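PDB 6K2L: siderophore-interacting protein from Aeromonas hydrophila, which binds flavin-adenine dinucleotide and probably reduces ferric siderophores so that the iron can be released inside the cell. Local coordinates for residues A[47-53]-A[77-83]; A[25-29]-A[111-115]; A[7-11]-A[34-39]. The protein carries 1 engineered substitution. All coordinates share one frame. Residue numbers count along the deposited sequence, not the author numbering.

Contact 1 of 3, residues A[47-53]-A[77-83]; sequences IKIMLPQ and RPIMRTF. With FAD (flavin-adenine dinucleotide), chain C.
Flavin-binding barrels show how a strand pair can serve neighbouring strands and a cofactor at once. Strands 47-51 and 79-83 run antiparallel, their axes 4.6 Å apart at 146°. Three hydrogen-bonded pairs exchange two bonds each: I47 N to F83 O 2.8 Å, F83 N to I47 O 2.9 Å; I49 N to R81 O 2.8 Å, R81 N to I49 O 3.0 Å; L51 N to I79 O and I79 N to L51 O, both 2.9 Å. In the non-hydrogen-bonded pairs K48/T82 and M50/M80, the K48 and M50 backbones bond instead to S124 and A122 by strand 120-123. Beyond, Q53 NE2 reaches R77 O at a very short 2.3 Å. R81 (chi1, chi2 m) sends NE to FAD O1P (3.0 Å) and NH2 to FAD O1A (2.9 Å), while its NH1 bonds M80 O (3.0 Å) and pairs with E256. T82 O accepts a hydrogen bond from FAD O2' at 2.9 Å, and FAD C10 lies over one face of the F83 ring. An arginine with all three nitrogens bonded thus meets the pyrophosphate charge.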
loop_
_atom_site.group_PDB
_atom_site.type_symbol
_atom_site.label_atom_id
_atom_site.label_comp_id
_atom_site.label_asym_id
_atom_site.label_seq_id
_atom_site.Cartn_x
_atom_site.Cartn_y
_atom_site.Cartn_z
ATOM N N ILE A 47 -8.168 -11.290 -5.470
ATOM C CA ILE A 47 -7.981 -11.822 -6.804
ATOM C C ILE A 47 -8.626 -13.198 -6.847
ATOM O O ILE A 47 -8.913 -13.817 -5.814
ATOM C CB ILE A 47 -6.497 -11.921 -7.200
ATOM C CG1 ILE A 47 -5.672 -12.565 -6.084
ATOM C CG2 ILE A 47 -5.945 -10.559 -7.511
ATOM C CD1 ILE A 47 -4.227 -12.870 -6.513
ATOM N N LYS A 48 -8.849 -13.672 -8.063
ATOM C CA LYS A 48 -9.148 -15.065 -8.325
ATOM C C LYS A 48 -7.862 -15.713 -8.813
ATOM O O LYS A 48 -7.228 -15.194 -9.737
ATOM C CB LYS A 48 -10.242 -15.199 -9.382
ATOM C CG LYS A 48 -11.568 -14.566 -9.017
ATOM C CD LYS A 48 -11.984 -14.947 -7.602
ATOM C CE LYS A 48 -13.492 -15.040 -7.468
ATOM N NZ LYS A 48 -13.992 -16.211 -8.280
ATOM N N ILE A 49 -7.455 -16.819 -8.176
ATOM C CA ILE A 49 -6.435 -17.687 -8.753
ATOM C C ILE A 49 -7.139 -18.804 -9.514
ATOM O O ILE A 49 -8.230 -19.264 -9.136
ATOM C CB ILE A 49 -5.456 -18.243 -7.690
ATOM C CG1 ILE A 49 -6.091 -19.354 -6.861
ATOM C CG2 ILE A 49 -4.856 -17.131 -6.854
ATOM C CD1 ILE A 49 -5.072 -20.145 -6.008
ATOM N N MET A 50 -6.544 -19.196 -10.625
ATOM C CA MET A 50 -7.123 -20.187 -11.514
ATOM C C MET A 50 -6.214 -21.401 -11.466
ATOM O O MET A 50 -5.040 -21.326 -11.839
ATOM C CB MET A 50 -7.261 -19.634 -12.931
ATOM C CG MET A 50 -8.299 -18.520 -13.047
ATOM S SD MET A 50 -8.236 -17.523 -14.579
ATOM C CE MET A 50 -7.296 -16.114 -13.994
ATOM N N LEU A 51 -6.734 -22.474 -10.981
ATOM C CA LEU A 51 -6.038 -23.730 -10.859
ATOM C C LEU A 51 -6.573 -24.711 -11.897
ATOM O O LEU A 51 -7.722 -24.597 -12.337
ATOM C CB LEU A 51 -6.211 -24.312 -9.447
ATOM C CG LEU A 51 -5.601 -23.372 -8.385
ATOM C CD1 LEU A 51 -6.391 -23.348 -7.057
ATOM C CD2 LEU A 51 -4.139 -23.698 -8.117
ATOM N N PRO A 52 -5.746 -25.647 -12.336
ATOM C CA PRO A 52 -6.220 -26.714 -13.217
ATOM C C PRO A 52 -7.301 -27.566 -12.567
ATOM O O PRO A 52 -7.354 -27.735 -11.350
ATOM C CB PRO A 52 -4.955 -27.541 -13.468
ATOM C CG PRO A 52 -4.015 -27.154 -12.298
ATOM C CD PRO A 52 -4.294 -25.717 -12.104
ATOM N N GLN A 53 -8.165 -28.119 -13.412
ATOM C CA GLN A 53 -9.113 -29.141 -13.003
ATOM C C GLN A 53 -8.391 -30.462 -12.753
ATOM O O GLN A 53 -7.219 -30.627 -13.111
ATOM C CB GLN A 53 -10.166 -29.334 -14.084
ATOM C CG GLN A 53 -10.847 -28.092 -14.559
ATOM C CD GLN A 53 -11.602 -28.331 -15.866
ATOM O OE1 GLN A 53 -12.046 -29.459 -16.163
ATOM N NE2 GLN A 53 -11.742 -27.274 -16.663
ATOM N N ARG A 77 -12.452 -24.450 -18.573
ATOM C CA ARG A 77 -12.496 -23.477 -17.491
ATOM C C ARG A 77 -11.718 -23.971 -16.271
ATOM O O ARG A 77 -11.920 -25.109 -15.830
ATOM C CB ARG A 77 -13.959 -23.222 -17.111
ATOM C CG ARG A 77 -14.258 -21.818 -16.550
ATOM C CD ARG A 77 -15.490 -21.818 -15.596
ATOM N NE ARG A 77 -16.680 -22.381 -16.248
ATOM C CZ ARG A 77 -17.397 -21.774 -17.199
ATOM N NH1 ARG A 77 -17.072 -20.551 -17.627
ATOM N NH2 ARG A 77 -18.452 -22.401 -17.721
ATOM N N PRO A 78 -10.849 -23.157 -15.694
ATOM C CA PRO A 78 -10.137 -23.567 -14.485
ATOM C C PRO A 78 -11.035 -23.493 -13.252
ATOM O O PRO A 78 -12.083 -22.846 -13.240
ATOM C CB PRO A 78 -8.982 -22.557 -14.403
ATOM C CG PRO A 78 -9.485 -21.370 -15.074
ATOM C CD PRO A 78 -10.421 -21.834 -16.171
ATOM N N ILE A 79 -10.608 -24.191 -12.203
ATOM C CA ILE A 79 -11.197 -24.014 -10.881
ATOM C C ILE A 79 -10.715 -22.685 -10.321
ATOM O O ILE A 79 -9.562 -22.286 -10.533
ATOM C CB ILE A 79 -10.823 -25.183 -9.954
ATOM C CG1 ILE A 79 -11.193 -26.511 -10.617
ATOM C CG2 ILE A 79 -11.516 -25.061 -8.608
ATOM C CD1 ILE A 79 -10.469 -27.675 -9.996
ATOM N N MET A 80 -11.602 -21.962 -9.649
ATOM C CA MET A 80 -11.272 -20.638 -9.150
ATOM C C MET A 80 -11.289 -20.644 -7.632
ATOM O O MET A 80 -12.138 -21.300 -7.015
ATOM C CB MET A 80 -12.250 -19.611 -9.682
ATOM C CG MET A 80 -12.527 -19.834 -11.145
ATOM S SD MET A 80 -11.499 -18.731 -12.108
ATOM C CE MET A 80 -12.522 -17.267 -11.933
ATOM N N ARG A 81 -10.321 -19.944 -7.040
ATOM C CA ARG A 81 -10.360 -19.650 -5.615
ATOM C C ARG A 81 -10.081 -18.172 -5.422
ATOM O O ARG A 81 -9.326 -17.574 -6.185
ATOM C CB ARG A 81 -9.329 -20.466 -4.816
ATOM C CG ARG A 81 -9.566 -21.980 -4.830
ATOM C CD ARG A 81 -10.775 -22.340 -4.046
ATOM N NE ARG A 81 -10.975 -23.779 -3.872
ATOM C CZ ARG A 81 -11.763 -24.525 -4.652
ATOM N NH1 ARG A 81 -12.380 -23.968 -5.676
ATOM N NH2 ARG A 81 -11.954 -25.814 -4.392
ATOM N N THR A 82 -10.654 -17.592 -4.369
ATOM C CA THR A 82 -10.411 -16.197 -4.034
ATOM C C THR A 82 -9.263 -16.073 -3.041
ATOM O O THR A 82 -9.216 -16.799 -2.046
ATOM C CB THR A 82 -11.661 -15.553 -3.454
ATOM O OG1 THR A 82 -12.726 -15.714 -4.391
ATOM C CG2 THR A 82 -11.414 -14.046 -3.230
ATOM N N PHE A 83 -8.342 -15.148 -3.305
ATOM C CA PHE A 83 -7.207 -14.927 -2.416
ATOM C C PHE A 83 -6.900 -13.443 -2.372
ATOM O O PHE A 83 -7.426 -12.651 -3.147
ATOM C CB PHE A 83 -5.961 -15.735 -2.842
ATOM C CG PHE A 83 -6.006 -17.164 -2.374
ATOM C CD1 PHE A 83 -6.761 -18.098 -3.060
ATOM C CD2 PHE A 83 -5.339 -17.552 -1.232
ATOM C CE1 PHE A 83 -6.843 -19.366 -2.635
ATOM C CE2 PHE A 83 -5.435 -18.822 -0.783
ATOM C CZ PHE A 83 -6.189 -19.742 -1.490
HETATM P PA FAD C . -11.424 -26.001 -0.612
HETATM O O1A FAD C . -11.266 -26.913 -1.788
HETATM O O2A FAD C . -12.271 -24.743 -0.848
HETATM O O5B FAD C . -12.117 -26.685 0.685
HETATM C C5B FAD C . -11.701 -27.978 1.174
HETATM C C4B FAD C . -12.059 -28.178 2.632
HETATM O O4B FAD C . -11.101 -27.503 3.479
HETATM C C3B FAD C . -13.429 -27.686 3.093
HETATM O O3B FAD C . -13.955 -28.564 4.087
HETATM C C2B FAD C . -13.119 -26.292 3.657
HETATM O O2B FAD C . -14.012 -25.837 4.670
HETATM C C1B FAD C . -11.737 -26.506 4.264
HETATM N N9A FAD C . -10.902 -25.333 4.197
HETATM C C8A FAD C . -10.795 -24.458 3.146
HETATM N N7A FAD C . -9.926 -23.492 3.340
HETATM C C5A FAD C . -9.420 -23.762 4.604
HETATM C C6A FAD C . -8.456 -23.112 5.395
HETATM N N6A FAD C . -7.782 -22.032 4.994
HETATM N N1A FAD C . -8.188 -23.634 6.620
HETATM C C2A FAD C . -8.854 -24.725 7.011
HETATM N N3A FAD C . -9.776 -25.430 6.343
HETATM C C4A FAD C . -10.010 -24.896 5.140
HETATM N N1 FAD C . -7.523 -17.869 2.025
HETATM C C2 FAD C . -6.171 -17.819 2.213
HETATM O O2 FAD C . -5.532 -18.796 2.611
HETATM N N3 FAD C . -5.482 -16.642 1.969
HETATM C C4 FAD C . -6.029 -15.459 1.535
HETATM O O4 FAD C . -5.309 -14.478 1.345
HETATM C C4X FAD C . -7.464 -15.522 1.322
HETATM N N5 FAD C . -8.081 -14.426 0.892
HETATM C C5X FAD C . -9.439 -14.489 0.702
HETATM C C6 FAD C . -10.102 -13.345 0.276
HETATM C C7 FAD C . -11.482 -13.342 0.090
HETATM C C7M FAD C . -12.156 -12.084 -0.397
HETATM C C8 FAD C . -12.213 -14.527 0.302
HETATM C C8M FAD C . -13.703 -14.580 0.067
HETATM C C9 FAD C . -11.547 -15.678 0.711
HETATM C C9A FAD C . -10.175 -15.667 0.922
HETATM N N10 FAD C . -9.488 -16.811 1.378
HETATM C C10 FAD C . -8.126 -16.770 1.602
HETATM C "C1'" FAD C . -10.221 -18.059 1.658
HETATM C "C2'" FAD C . -9.961 -19.185 0.656
HETATM O "O2'" FAD C . -10.576 -18.920 -0.609
HETATM C "C3'" FAD C . -10.517 -20.487 1.238
HETATM O "O3'" FAD C . -9.662 -20.905 2.300
HETATM C "C4'" FAD C . -10.658 -21.627 0.231
HETATM O "O4'" FAD C . -11.668 -22.525 0.700
HETATM C "C5'" FAD C . -9.341 -22.340 0.014
HETATM O "O5'" FAD C . -9.487 -23.285 -1.062
HETATM P P FAD C . -8.898 -24.746 -0.961
HETATM O O1P FAD C . -8.900 -25.295 -2.393
HETATM O O2P FAD C . -7.603 -24.780 -0.284
HETATM O O3P FAD C . -9.995 -25.526 -0.099
#

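Contact 2 of 3, residues A[25-29]-A[111-115]; sequences LRRIC and FANEV
In a flavoprotein barrel of antiparallel strands, the helix that follows the fifth strand packs back on the second, and two alternate residues of that strand make the joint. Strand 25-29 is extended, and from it R26 and I28 point toward the last turn of helix 107-114 and V115, which has left helical geometry (phi/psi -55/136). The nearest CA atoms, those of R26 and A112, are 7.5 Å apart. I28 (chi1 m, chi2 t) buries the most surface: its CD1 enters an apolar pocket, 3.8 Å from both F111 CE2 and V115 CG2 and 4.2 Å from A112 CA. F111, with chi1 t, brings its ring within reach. R26 lies extended through chi1 and chi2, both t, so that its CD passes 4.0 Å from V115 CG1. Its charge is answered by D20 on strand 11-20, through NE. Its NH1 serves the helix instead, R26 NH1 donating to A112 O at 3.0 Å with an N-H...O angle of 147°.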
loop_
_atom_site.group_PDB
_atom_site.type_symbol
_atom_site.label_atom_id
_atom_site.label_comp_id
_atom_site.label_asym_id
_atom_site.label_seq_id
_atom_site.Cartn_x
_atom_site.Cartn_y
_atom_site.Cartn_z
ATOM N N LEU A 25 1.150 -20.519 7.664
ATOM C CA LEU A 25 0.936 -19.376 6.789
ATOM C C LEU A 25 2.136 -19.290 5.856
ATOM O O LEU A 25 3.256 -19.012 6.290
ATOM C CB LEU A 25 0.740 -18.087 7.591
ATOM C CG LEU A 25 0.108 -16.979 6.724
ATOM C CD1 LEU A 25 -1.340 -17.337 6.339
ATOM C CD2 LEU A 25 0.208 -15.588 7.354
ATOM N N ARG A 26 1.910 -19.545 4.582
ATOM C CA ARG A 26 2.995 -19.711 3.622
ATOM C C ARG A 26 2.925 -18.594 2.590
ATOM O O ARG A 26 1.940 -18.490 1.858
ATOM C CB ARG A 26 2.911 -21.088 2.961
ATOM C CG ARG A 26 4.030 -21.352 1.982
ATOM C CD ARG A 26 4.043 -22.801 1.540
ATOM N NE ARG A 26 4.774 -23.599 2.524
ATOM C CZ ARG A 26 4.570 -24.890 2.750
ATOM N NH1 ARG A 26 3.668 -25.557 2.040
ATOM N NH2 ARG A 26 5.277 -25.512 3.679
ATOM N N ARG A 27 3.952 -17.752 2.553
ATOM C CA ARG A 27 4.020 -16.609 1.642
ATOM C C ARG A 27 4.692 -17.059 0.353
ATOM O O ARG A 27 5.902 -17.340 0.336
ATOM C CB ARG A 27 4.801 -15.452 2.263
ATOM C CG ARG A 27 5.101 -14.296 1.294
ATOM C CD ARG A 27 5.291 -12.953 2.036
ATOM N NE ARG A 27 4.308 -12.828 3.104
ATOM C CZ ARG A 27 4.524 -12.252 4.286
ATOM N NH1 ARG A 27 5.710 -11.711 4.567
ATOM N NH2 ARG A 27 3.537 -12.228 5.186
ATOM N N ILE A 28 3.918 -17.117 -0.727
ATOM C CA ILE A 28 4.412 -17.513 -2.034
ATOM C C ILE A 28 4.571 -16.252 -2.865
ATOM O O ILE A 28 3.639 -15.448 -2.983
ATOM C CB ILE A 28 3.464 -18.512 -2.703
ATOM C CG1 ILE A 28 3.442 -19.822 -1.903
ATOM C CG2 ILE A 28 3.872 -18.700 -4.118
ATOM C CD1 ILE A 28 2.335 -20.799 -2.335
ATOM N N CYS A 29 5.768 -16.044 -3.388
ATOM C CA CYS A 29 6.084 -14.845 -4.142
ATOM C C CYS A 29 6.128 -15.198 -5.616
ATOM O O CYS A 29 6.892 -16.070 -6.030
ATOM C CB CYS A 29 7.415 -14.257 -3.696
ATOM S SG CYS A 29 7.984 -13.004 -4.848
ATOM N N PHE A 111 -1.892 -26.780 -4.302
ATOM C CA PHE A 111 -0.885 -25.892 -4.857
ATOM C C PHE A 111 0.045 -25.364 -3.764
ATOM O O PHE A 111 1.271 -25.369 -3.936
ATOM C CB PHE A 111 -1.551 -24.741 -5.606
ATOM C CG PHE A 111 -0.599 -23.673 -5.988
ATOM C CD1 PHE A 111 0.199 -23.806 -7.122
ATOM C CD2 PHE A 111 -0.467 -22.547 -5.198
ATOM C CE1 PHE A 111 1.098 -22.812 -7.469
ATOM C CE2 PHE A 111 0.423 -21.557 -5.544
ATOM C CZ PHE A 111 1.208 -21.687 -6.682
ATOM N N ALA A 112 -0.515 -24.928 -2.622
ATOM C CA ALA A 112 0.319 -24.369 -1.557
ATOM C C ALA A 112 1.216 -25.422 -0.895
ATOM O O ALA A 112 2.382 -25.141 -0.595
ATOM C CB ALA A 112 -0.555 -23.683 -0.520
ATOM N N ASN A 113 0.710 -26.637 -0.682
ATOM C CA ASN A 113 1.527 -27.679 -0.068
ATOM C C ASN A 113 2.660 -28.119 -0.987
ATOM O O ASN A 113 3.824 -28.192 -0.562
ATOM C CB ASN A 113 0.651 -28.864 0.324
ATOM C CG ASN A 113 -0.394 -28.474 1.336
ATOM O OD1 ASN A 113 -0.347 -27.366 1.876
ATOM N ND2 ASN A 113 -1.355 -29.360 1.595
ATOM N N GLU A 114 2.359 -28.381 -2.256
ATOM C CA GLU A 114 3.396 -28.912 -3.128
ATOM C C GLU A 114 4.323 -27.845 -3.682
ATOM O O GLU A 114 5.312 -28.194 -4.342
ATOM C CB GLU A 114 2.757 -29.679 -4.274
ATOM C CG GLU A 114 2.104 -30.960 -3.827
ATOM C CD GLU A 114 1.290 -31.594 -4.947
ATOM O OE1 GLU A 114 1.484 -31.175 -6.123
ATOM O OE2 GLU A 114 0.497 -32.530 -4.668
ATOM N N VAL A 115 4.059 -26.573 -3.387
ATOM C CA VAL A 115 4.639 -25.481 -4.159
ATOM C C VAL A 115 6.155 -25.589 -4.186
ATOM O O VAL A 115 6.803 -25.871 -3.173
ATOM C CB VAL A 115 4.165 -24.121 -3.606
ATOM C CG1 VAL A 115 4.791 -23.800 -2.234
ATOM C CG2 VAL A 115 4.483 -23.012 -4.607
#

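Contact 3 of 3, residues A[7-11]-A[34-39]; sequences VNRPR and ELADYP
Two arginines at the lead-in to strand 11-20 and two acids from a later loop form a salt-bridge network. R11 NH2 meets D37 OD1 at 2.8 Å, R9 NH1 meets D37 OD2 at 3.1 Å, and R9 NE meets E34 OE2 at 3.2 Å; D37 therefore spends one carboxylate oxygen on each arginine. R11 NE also donates to E34 O at a short 2.5 Å, and R11 NH1 turns back to V7 O at 3.2 Å. R9 NH1 has a further acceptor in P6 O. D37 sits in a type I beta turn from L35 to Y38, closed by Y38 N to L35 O (3.1 Å); E34 comes just before it. Here the N-terminal lead-in to barrel strand 11-20 is fastened to the loop leaving strand 25-31. Around the charges, Y38 CD1 lies over one face of the R11 guanidinium, 3.5 Å from R11 NH1, its hydroxyl bonded to S124 O. Farther out, V7 CG2 approaches D37 O at 3.2 Å and V7 O rests 3.6 Å from P39 CD.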
loop_
_atom_site.group_PDB
_atom_site.type_symbol
_atom_site.label_atom_id
_atom_site.label_comp_id
_atom_site.label_asym_id
_atom_site.label_seq_id
_atom_site.Cartn_x
_atom_site.Cartn_y
_atom_site.Cartn_z
ATOM N N VAL A 7 -5.385 -4.583 -19.631
ATOM C CA VAL A 7 -4.661 -4.375 -18.383
ATOM C C VAL A 7 -5.187 -5.243 -17.249
ATOM O O VAL A 7 -4.536 -5.345 -16.201
ATOM C CB VAL A 7 -4.729 -2.870 -18.040
ATOM C CG1 VAL A 7 -6.015 -2.540 -17.275
ATOM C CG2 VAL A 7 -3.485 -2.412 -17.277
ATOM N N ASN A 8 -6.353 -5.866 -17.418
ATOM C CA ASN A 8 -6.901 -6.777 -16.419
ATOM C C ASN A 8 -6.964 -8.216 -16.925
ATOM O O ASN A 8 -7.624 -9.060 -16.308
ATOM C CB ASN A 8 -8.284 -6.301 -15.964
ATOM C CG ASN A 8 -8.202 -5.303 -14.819
ATOM O OD1 ASN A 8 -7.897 -4.126 -15.040
ATOM N ND2 ASN A 8 -8.470 -5.764 -13.587
ATOM N N ARG A 9 -6.282 -8.514 -18.034
ATOM C CA ARG A 9 -6.199 -9.878 -18.535
ATOM C C ARG A 9 -5.666 -10.830 -17.455
ATOM O O ARG A 9 -4.904 -10.433 -16.562
ATOM C CB ARG A 9 -5.289 -9.933 -19.766
ATOM C CG ARG A 9 -3.811 -9.788 -19.428
ATOM C CD ARG A 9 -2.950 -9.417 -20.611
ATOM N NE ARG A 9 -1.543 -9.252 -20.235
ATOM C CZ ARG A 9 -0.999 -8.110 -19.813
ATOM N NH1 ARG A 9 -1.743 -7.025 -19.695
ATOM N NH2 ARG A 9 0.294 -8.057 -19.492
ATOM N N PRO A 10 -6.056 -12.098 -17.514
ATOM C CA PRO A 10 -5.425 -13.082 -16.633
ATOM C C PRO A 10 -3.961 -13.230 -17.009
ATOM O O PRO A 10 -3.601 -13.205 -18.187
ATOM C CB PRO A 10 -6.219 -14.373 -16.890
ATOM C CG PRO A 10 -6.905 -14.161 -18.196
ATOM C CD PRO A 10 -7.109 -12.685 -18.361
ATOM N N ARG A 11 -3.110 -13.356 -15.993
ATOM C CA ARG A 11 -1.681 -13.531 -16.206
ATOM C C ARG A 11 -1.204 -14.827 -15.571
ATOM O O ARG A 11 -1.662 -15.206 -14.487
ATOM C CB ARG A 11 -0.881 -12.368 -15.634
ATOM C CG ARG A 11 -1.199 -11.054 -16.254
ATOM C CD ARG A 11 -1.004 -10.019 -15.222
ATOM N NE ARG A 11 -0.718 -8.692 -15.767
ATOM C CZ ARG A 11 -1.642 -7.757 -15.935
ATOM N NH1 ARG A 11 -2.913 -8.030 -15.624
ATOM N NH2 ARG A 11 -1.293 -6.556 -16.396
ATOM N N GLU A 34 4.770 -9.846 -17.172
ATOM C CA GLU A 34 3.392 -9.392 -17.301
ATOM C C GLU A 34 2.879 -8.626 -16.075
ATOM O O GLU A 34 1.733 -8.155 -16.097
ATOM C CB GLU A 34 2.499 -10.605 -17.543
ATOM C CG GLU A 34 2.176 -10.874 -18.990
ATOM C CD GLU A 34 1.257 -12.063 -19.127
ATOM O OE1 GLU A 34 1.683 -13.192 -18.761
ATOM O OE2 GLU A 34 0.099 -11.858 -19.566
ATOM N N LEU A 35 3.663 -8.520 -14.996
ATOM C CA LEU A 35 3.234 -7.757 -13.829
ATOM C C LEU A 35 3.524 -6.264 -13.957
ATOM O O LEU A 35 3.069 -5.490 -13.109
ATOM C CB LEU A 35 3.903 -8.303 -12.563
ATOM C CG LEU A 35 3.364 -9.674 -12.143
ATOM C CD1 LEU A 35 3.994 -10.129 -10.844
ATOM C CD2 LEU A 35 1.838 -9.626 -12.056
ATOM N N ALA A 36 4.234 -5.849 -15.013
ATOM C CA ALA A 36 4.674 -4.465 -15.146
ATOM C C ALA A 36 3.499 -3.491 -15.271
ATOM O O ALA A 36 3.546 -2.383 -14.731
ATOM C CB ALA A 36 5.610 -4.344 -16.347
ATOM N N ASP A 37 2.433 -3.876 -15.965
ATOM C CA ASP A 37 1.261 -3.013 -16.067
ATOM C C ASP A 37 0.125 -3.441 -15.133
ATOM O O ASP A 37 -1.009 -2.967 -15.287
ATOM C CB ASP A 37 0.762 -2.975 -17.509
ATOM C CG ASP A 37 0.567 -4.347 -18.070
ATOM O OD1 ASP A 37 0.960 -5.293 -17.365
ATOM O OD2 ASP A 37 0.041 -4.492 -19.196
ATOM N N TYR A 38 0.400 -4.324 -14.187
ATOM C CA TYR A 38 -0.638 -4.786 -13.274
ATOM C C TYR A 38 -1.106 -3.624 -12.406
ATOM O O TYR A 38 -0.270 -2.890 -11.870
ATOM C CB TYR A 38 -0.101 -5.925 -12.399
ATOM C CG TYR A 38 -1.178 -6.722 -11.697
ATOM C CD1 TYR A 38 -1.857 -7.736 -12.348
ATOM C CD2 TYR A 38 -1.508 -6.461 -10.373
ATOM C CE1 TYR A 38 -2.838 -8.462 -11.701
ATOM C CE2 TYR A 38 -2.479 -7.171 -9.726
ATOM C CZ TYR A 38 -3.142 -8.172 -10.388
ATOM O OH TYR A 38 -4.139 -8.881 -9.753
ATOM N N PRO A 39 -2.419 -3.422 -12.248
ATOM C CA PRO A 39 -2.921 -2.316 -11.412
ATOM C C PRO A 39 -2.414 -2.353 -9.971
ATOM O O PRO A 39 -2.007 -3.394 -9.444
ATOM C CB PRO A 39 -4.435 -2.504 -11.457
ATOM C CG PRO A 39 -4.686 -3.243 -12.721
ATOM C CD PRO A 39 -3.498 -4.107 -12.980
#

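In the fold
From the N terminus, the chain enters through 7-11, runs out along strand 11-20 and back along strand 25-31, and contact 3 closes that hairpin's open end at 34-39. Contact 2 opens at 25-29, inside the loop that contact 3 closes, and itself closes only at 111-115, so the two cross. Within contact 2 nests contact 1, which closes the excursion between 47-53 and 77-83 and comes in series after contact 3. Contacts 1 and 2 meet where L51 packs on F111, joining paired barrel strands to the helix; contacts 1 and 3 meet where Y38 reaches I47 and P10 reaches M50. Contacts 2 and 3 do not touch. Together they tie lead-in, barrel wall and helix into one flavin-binding domain.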